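Local coordinates for protein enoyl-CoA hydratase/isomerase (Shewanella pealeana, PDB 4KPK) that probably catalyses an isomerisation or a related reaction of acyl-CoA thioesters, at residues C84-A98 with K135-A149. Residues are numbered along the deposited sequence; the frame is centred on the assembly and turned at random.
Sequences CQILLLKANGKNFSA and KPTITLVQGAAFGGA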
loop_
_atom_site.group_PDB
_atom_site.type_symbol
_atom_site.label_atom_id
_atom_site.label_comp_id
_atom_site.label_asym_id
_atom_site.label_seq_id
_atom_site.Cartn_x
_atom_site.Cartn_y
_atom_site.Cartn_z
ATOM N N CYS A 84 -24.301 -21.733 4.233
ATOM C CA CYS A 84 -23.798 -20.359 4.100
ATOM C C CYS A 84 -22.579 -20.380 3.200
ATOM O O CYS A 84 -21.507 -20.905 3.594
ATOM C CB CYS A 84 -23.440 -19.762 5.477
ATOM S SG CYS A 84 -22.591 -18.167 5.354
ATOM N N GLN A 85 -22.734 -19.854 1.982
ATOM C CA GLN A 85 -21.574 -19.660 1.086
ATOM C C GLN A 85 -21.003 -18.246 1.199
ATOM O O GLN A 85 -19.846 -18.039 0.937
ATOM C CB GLN A 85 -21.940 -19.873 -0.393
ATOM C CG GLN A 85 -22.035 -21.325 -0.869
ATOM C CD GLN A 85 -23.476 -21.857 -1.020
ATOM O OE1 GLN A 85 -24.212 -21.528 -1.992
ATOM N NE2 GLN A 85 -23.873 -22.716 -0.076
ATOM N N ILE A 86 -21.852 -17.269 1.498
ATOM C CA ILE A 86 -21.503 -15.879 1.525
ATOM C C ILE A 86 -22.143 -15.337 2.791
ATOM O O ILE A 86 -23.185 -15.836 3.186
ATOM C CB ILE A 86 -22.155 -15.160 0.303
ATOM C CG1 ILE A 86 -21.342 -15.409 -0.970
ATOM C CG2 ILE A 86 -22.334 -13.668 0.515
ATOM C CD1 ILE A 86 -22.151 -15.065 -2.210
ATOM N N LEU A 87 -21.508 -14.316 3.398
ATOM C CA LEU A 87 -22.048 -13.557 4.523
ATOM C C LEU A 87 -22.132 -12.100 4.105
ATOM O O LEU A 87 -21.123 -11.487 3.760
ATOM C CB LEU A 87 -21.154 -13.616 5.771
ATOM C CG LEU A 87 -21.697 -12.709 6.892
ATOM C CD1 LEU A 87 -23.083 -13.145 7.394
ATOM C CD2 LEU A 87 -20.734 -12.541 8.024
ATOM N N LEU A 88 -23.344 -11.567 4.161
ATOM C CA LEU A 88 -23.639 -10.191 3.860
ATOM C C LEU A 88 -23.900 -9.456 5.194
ATOM O O LEU A 88 -24.730 -9.896 6.007
ATOM C CB LEU A 88 -24.875 -10.184 2.931
ATOM C CG LEU A 88 -25.084 -8.955 2.070
ATOM C CD1 LEU A 88 -26.319 -9.069 1.166
ATOM C CD2 LEU A 88 -25.255 -7.777 2.988
ATOM N N LEU A 89 -23.177 -8.358 5.440
ATOM C CA LEU A 89 -23.455 -7.458 6.572
ATOM C C LEU A 89 -24.130 -6.164 6.107
ATOM O O LEU A 89 -23.628 -5.503 5.191
ATOM C CB LEU A 89 -22.212 -7.015 7.325
ATOM C CG LEU A 89 -21.317 -7.995 8.063
ATOM C CD1 LEU A 89 -20.627 -8.942 7.053
ATOM C CD2 LEU A 89 -20.293 -7.198 8.879
ATOM N N LYS A 90 -25.201 -5.780 6.800
ATOM C CA LYS A 90 -26.070 -4.628 6.446
ATOM C C LYS A 90 -26.580 -4.080 7.761
ATOM O O LYS A 90 -26.372 -4.704 8.818
ATOM C CB LYS A 90 -27.331 -5.063 5.764
ATOM C CG LYS A 90 -27.207 -5.725 4.465
ATOM C CD LYS A 90 -28.360 -6.709 4.235
ATOM C CE LYS A 90 -29.719 -6.144 4.551
ATOM N NZ LYS A 90 -30.779 -6.879 3.783
ATOM N N ALA A 91 -27.345 -3.016 7.691
ATOM C CA ALA A 91 -27.938 -2.368 8.878
ATOM C C ALA A 91 -29.280 -1.712 8.500
ATOM O O ALA A 91 -29.426 -1.233 7.369
ATOM C CB ALA A 91 -27.006 -1.300 9.369
ATOM N N ASN A 92 -30.229 -1.693 9.437
ATOM C CA ASN A 92 -31.484 -1.014 9.261
ATOM C C ASN A 92 -31.351 0.425 9.708
ATOM O O ASN A 92 -30.459 0.778 10.501
ATOM C CB ASN A 92 -32.642 -1.703 9.995
ATOM C CG ASN A 92 -32.827 -3.142 9.544
ATOM O OD1 ASN A 92 -32.593 -3.490 8.382
ATOM N ND2 ASN A 92 -33.164 -4.007 10.482
ATOM N N GLY A 93 -32.235 1.263 9.133
ATOM C CA GLY A 93 -32.321 2.701 9.491
ATOM C C GLY A 93 -31.468 3.513 8.574
ATOM O O GLY A 93 -30.943 2.991 7.589
ATOM N N LYS A 94 -31.309 4.788 8.887
ATOM C CA LYS A 94 -30.584 5.722 8.027
ATOM C C LYS A 94 -29.050 5.658 8.163
ATOM O O LYS A 94 -28.348 6.156 7.299
ATOM C CB LYS A 94 -31.013 7.160 8.352
ATOM C CG LYS A 94 -32.509 7.359 8.377
ATOM C CD LYS A 94 -33.060 7.474 6.977
ATOM C CE LYS A 94 -32.808 8.873 6.444
ATOM N NZ LYS A 94 -32.869 8.904 4.954
ATOM N N ASN A 95 -28.552 5.046 9.241
ATOM C CA ASN A 95 -27.157 5.066 9.592
ATOM C C ASN A 95 -26.650 3.661 9.950
ATOM O O ASN A 95 -27.249 2.929 10.709
ATOM C CB ASN A 95 -26.928 6.030 10.776
ATOM C CG ASN A 95 -27.215 7.499 10.427
ATOM O OD1 ASN A 95 -28.106 8.103 11.012
ATOM N ND2 ASN A 95 -26.501 8.057 9.451
ATOM N N PHE A 96 -25.479 3.341 9.451
ATOM C CA PHE A 96 -24.904 2.030 9.631
ATOM C C PHE A 96 -24.506 1.790 11.149
ATOM O O PHE A 96 -25.017 0.888 11.753
ATOM C CB PHE A 96 -23.725 1.861 8.644
ATOM C CG PHE A 96 -23.093 0.492 8.709
ATOM C CD1 PHE A 96 -23.586 -0.545 7.925
ATOM C CD2 PHE A 96 -22.014 0.251 9.587
ATOM C CE1 PHE A 96 -23.032 -1.813 7.978
ATOM C CE2 PHE A 96 -21.448 -1.025 9.664
ATOM C CZ PHE A 96 -21.940 -2.061 8.841
ATOM N N SER A 97 -23.668 2.644 11.738
ATOM C CA SER A 97 -23.512 2.742 13.205
ATOM C C SER A 97 -23.041 4.146 13.472
ATOM O O SER A 97 -22.101 4.612 12.818
ATOM C CB SER A 97 -22.457 1.724 13.760
ATOM O OG SER A 97 -22.229 1.909 15.184
ATOM N N ALA A 98 -23.679 4.865 14.387
ATOM C CA ALA A 98 -23.092 6.107 14.885
ATOM C C ALA A 98 -21.883 5.805 15.815
ATOM O O ALA A 98 -21.362 6.714 16.419
ATOM C CB ALA A 98 -24.115 6.961 15.630
ATOM N N LYS A 135 -15.135 -17.369 4.201
ATOM C CA LYS A 135 -16.148 -17.236 3.209
ATOM C C LYS A 135 -16.221 -15.741 2.845
ATOM O O LYS A 135 -15.932 -14.870 3.680
ATOM C CB LYS A 135 -17.487 -17.681 3.808
ATOM C CG LYS A 135 -17.586 -19.157 4.151
ATOM C CD LYS A 135 -18.755 -19.489 5.066
ATOM C CE LYS A 135 -18.872 -21.001 5.226
ATOM N NZ LYS A 135 -19.857 -21.360 6.281
ATOM N N PRO A 136 -16.551 -15.441 1.579
ATOM C CA PRO A 136 -16.594 -14.041 1.176
ATOM C C PRO A 136 -17.602 -13.292 1.980
ATOM O O PRO A 136 -18.680 -13.809 2.228
ATOM C CB PRO A 136 -17.037 -14.094 -0.301
ATOM C CG PRO A 136 -17.664 -15.421 -0.485
ATOM C CD PRO A 136 -17.032 -16.337 0.516
ATOM N N THR A 137 -17.200 -12.108 2.437
ATOM C CA THR A 137 -18.038 -11.175 3.178
ATOM C C THR A 137 -18.229 -9.886 2.342
ATOM O O THR A 137 -17.303 -9.402 1.765
ATOM C CB THR A 137 -17.403 -10.834 4.513
ATOM O OG1 THR A 137 -16.067 -10.320 4.296
ATOM C CG2 THR A 137 -17.291 -12.089 5.374
ATOM N N ILE A 138 -19.442 -9.356 2.332
ATOM C CA ILE A 138 -19.835 -8.105 1.630
ATOM C C ILE A 138 -20.481 -7.262 2.707
ATOM O O ILE A 138 -21.423 -7.720 3.333
ATOM C CB ILE A 138 -20.897 -8.376 0.520
ATOM C CG1 ILE A 138 -20.320 -9.400 -0.453
ATOM C CG2 ILE A 138 -21.257 -7.079 -0.281
ATOM C CD1 ILE A 138 -21.250 -9.937 -1.453
ATOM N N THR A 139 -19.963 -6.055 2.936
ATOM C CA THR A 139 -20.620 -5.055 3.782
ATOM C C THR A 139 -21.269 -3.874 2.962
ATOM O O THR A 139 -20.636 -3.269 2.108
ATOM C CB THR A 139 -19.628 -4.563 4.855
ATOM O OG1 THR A 139 -19.232 -5.706 5.635
ATOM C CG2 THR A 139 -20.223 -3.516 5.813
ATOM N N LEU A 140 -22.540 -3.580 3.265
ATOM C CA LEU A 140 -23.348 -2.521 2.639
ATOM C C LEU A 140 -23.603 -1.364 3.621
ATOM O O LEU A 140 -24.283 -1.521 4.610
ATOM C CB LEU A 140 -24.688 -3.087 2.209
ATOM C CG LEU A 140 -24.758 -4.370 1.375
ATOM C CD1 LEU A 140 -26.214 -4.692 1.000
ATOM C CD2 LEU A 140 -23.885 -4.184 0.146
ATOM N N VAL A 141 -23.030 -0.208 3.366
ATOM C CA VAL A 141 -22.958 0.849 4.362
ATOM C C VAL A 141 -23.775 2.083 3.914
ATOM O O VAL A 141 -23.447 2.649 2.905
ATOM C CB VAL A 141 -21.508 1.319 4.586
ATOM C CG1 VAL A 141 -21.454 2.423 5.627
ATOM C CG2 VAL A 141 -20.583 0.158 4.980
ATOM N N GLN A 142 -24.862 2.391 4.621
ATOM C CA GLN A 142 -25.691 3.600 4.405
ATOM C C GLN A 142 -25.356 4.610 5.507
ATOM O O GLN A 142 -25.018 4.213 6.663
ATOM C CB GLN A 142 -27.209 3.241 4.382
ATOM C CG GLN A 142 -27.950 3.123 5.718
ATOM C CD GLN A 142 -27.587 1.866 6.571
ATOM O OE1 GLN A 142 -26.614 1.162 6.313
ATOM N NE2 GLN A 142 -28.362 1.628 7.613
ATOM N N GLY A 143 -25.385 5.907 5.155
ATOM C CA GLY A 143 -24.977 6.990 6.064
ATOM C C GLY A 143 -23.767 6.800 7.008
ATOM O O GLY A 143 -22.697 6.333 6.624
ATOM N N ALA A 144 -23.930 7.202 8.259
ATOM C CA ALA A 144 -22.806 7.236 9.208
ATOM C C ALA A 144 -22.332 5.836 9.496
ATOM O O ALA A 144 -23.129 4.931 9.658
ATOM C CB ALA A 144 -23.203 7.929 10.500
ATOM N N ALA A 145 -21.008 5.680 9.500
ATOM C CA ALA A 145 -20.353 4.420 9.911
ATOM C C ALA A 145 -19.163 4.770 10.747
ATOM O O ALA A 145 -18.053 4.812 10.223
ATOM C CB ALA A 145 -19.923 3.646 8.679
ATOM N N PHE A 146 -19.418 5.150 11.997
ATOM C CA PHE A 146 -18.400 5.722 12.874
ATOM C C PHE A 146 -17.919 4.599 13.848
ATOM O O PHE A 146 -18.596 3.576 13.990
ATOM C CB PHE A 146 -18.981 6.915 13.662
ATOM C CG PHE A 146 -19.413 8.097 12.796
ATOM C CD1 PHE A 146 -18.736 8.444 11.631
ATOM C CD2 PHE A 146 -20.489 8.896 13.185
ATOM C CE1 PHE A 146 -19.137 9.537 10.859
ATOM C CE2 PHE A 146 -20.873 9.988 12.424
ATOM C CZ PHE A 146 -20.204 10.301 11.256
ATOM N N GLY A 147 -16.771 4.801 14.483
ATOM C CA GLY A 147 -16.272 3.904 15.562
ATOM C C GLY A 147 -15.887 2.519 15.028
ATOM O O GLY A 147 -15.292 2.415 13.953
ATOM N N GLY A 148 -16.244 1.452 15.758
ATOM C CA GLY A 148 -15.857 0.072 15.388
ATOM C C GLY A 148 -16.391 -0.387 14.029
ATOM O O GLY A 148 -15.907 -1.408 13.470
ATOM N N ALA A 149 -17.397 0.356 13.504
ATOM C CA ALA A 149 -18.024 0.061 12.206
ATOM C C ALA A 149 -17.041 0.160 11.083
ATOM O O ALA A 149 -17.009 -0.672 10.204
ATOM C CB ALA A 149 -19.198 1.006 11.939
HETATM O O HOH W 1 -26.796 -1.366 5.240
#
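Cys84 O meets the extended aliphatic chain of Lys135, whose ammonium runs on to backbone oxygens including that of Asn81. Strands 86-91 and 137-141, linked through helices in a right-handed beta-alpha-beta crossover of the crotonase fold, illustrate how neighbouring parallel strands carry their pairing into the loops beyond. Ile86 CG1 crosses the Pro136 ring at CG (3.7 Å), and Leu87 and Leu89 then each give one backbone bond and accept another, clasping Pro136, Ile138 and Leu140. On one face Leu88 CD2 packs on Leu140 CD1 (3.8 Å); on the other, Leu89 lays its branched end against Thr139 OG1, a hydroxyl already bonded to Ser156.

Past Ala91 the ladder gives way to Gln142. With CG between its backbone N and carbonyl carbon (chi1 84°) and a bend at chi2, its amide meets the 92-95 loop: NE2 donates to Gly93 O (2.9 Å), from above that carbonyl's plane, while OE1 lies 2.8 Å from a water that accepts from Ala91 N and also approaches Leu140 O. Replacing Gln142 by an alanine removes the amide, and Gly93 O and the water would probably each be left short of a partner.

Phe96, with CG anti to its N (chi1 -177°), lays its ring against Val141 CG2 on one face, while Ala149 CB and Gln142 OE1 meet its edge; ring and amide planes stand 84° apart. Phe96 N bonds weakly to Gln142 O and Ala144 O; Ser97 N then donates to Ala144 O in a second pairing, displaced by two residues. In crotonase relatives these loops supply the oxyanion-hole N-H groups. Phe146 N donates almost straight to Ser97 O at 2.9 Å.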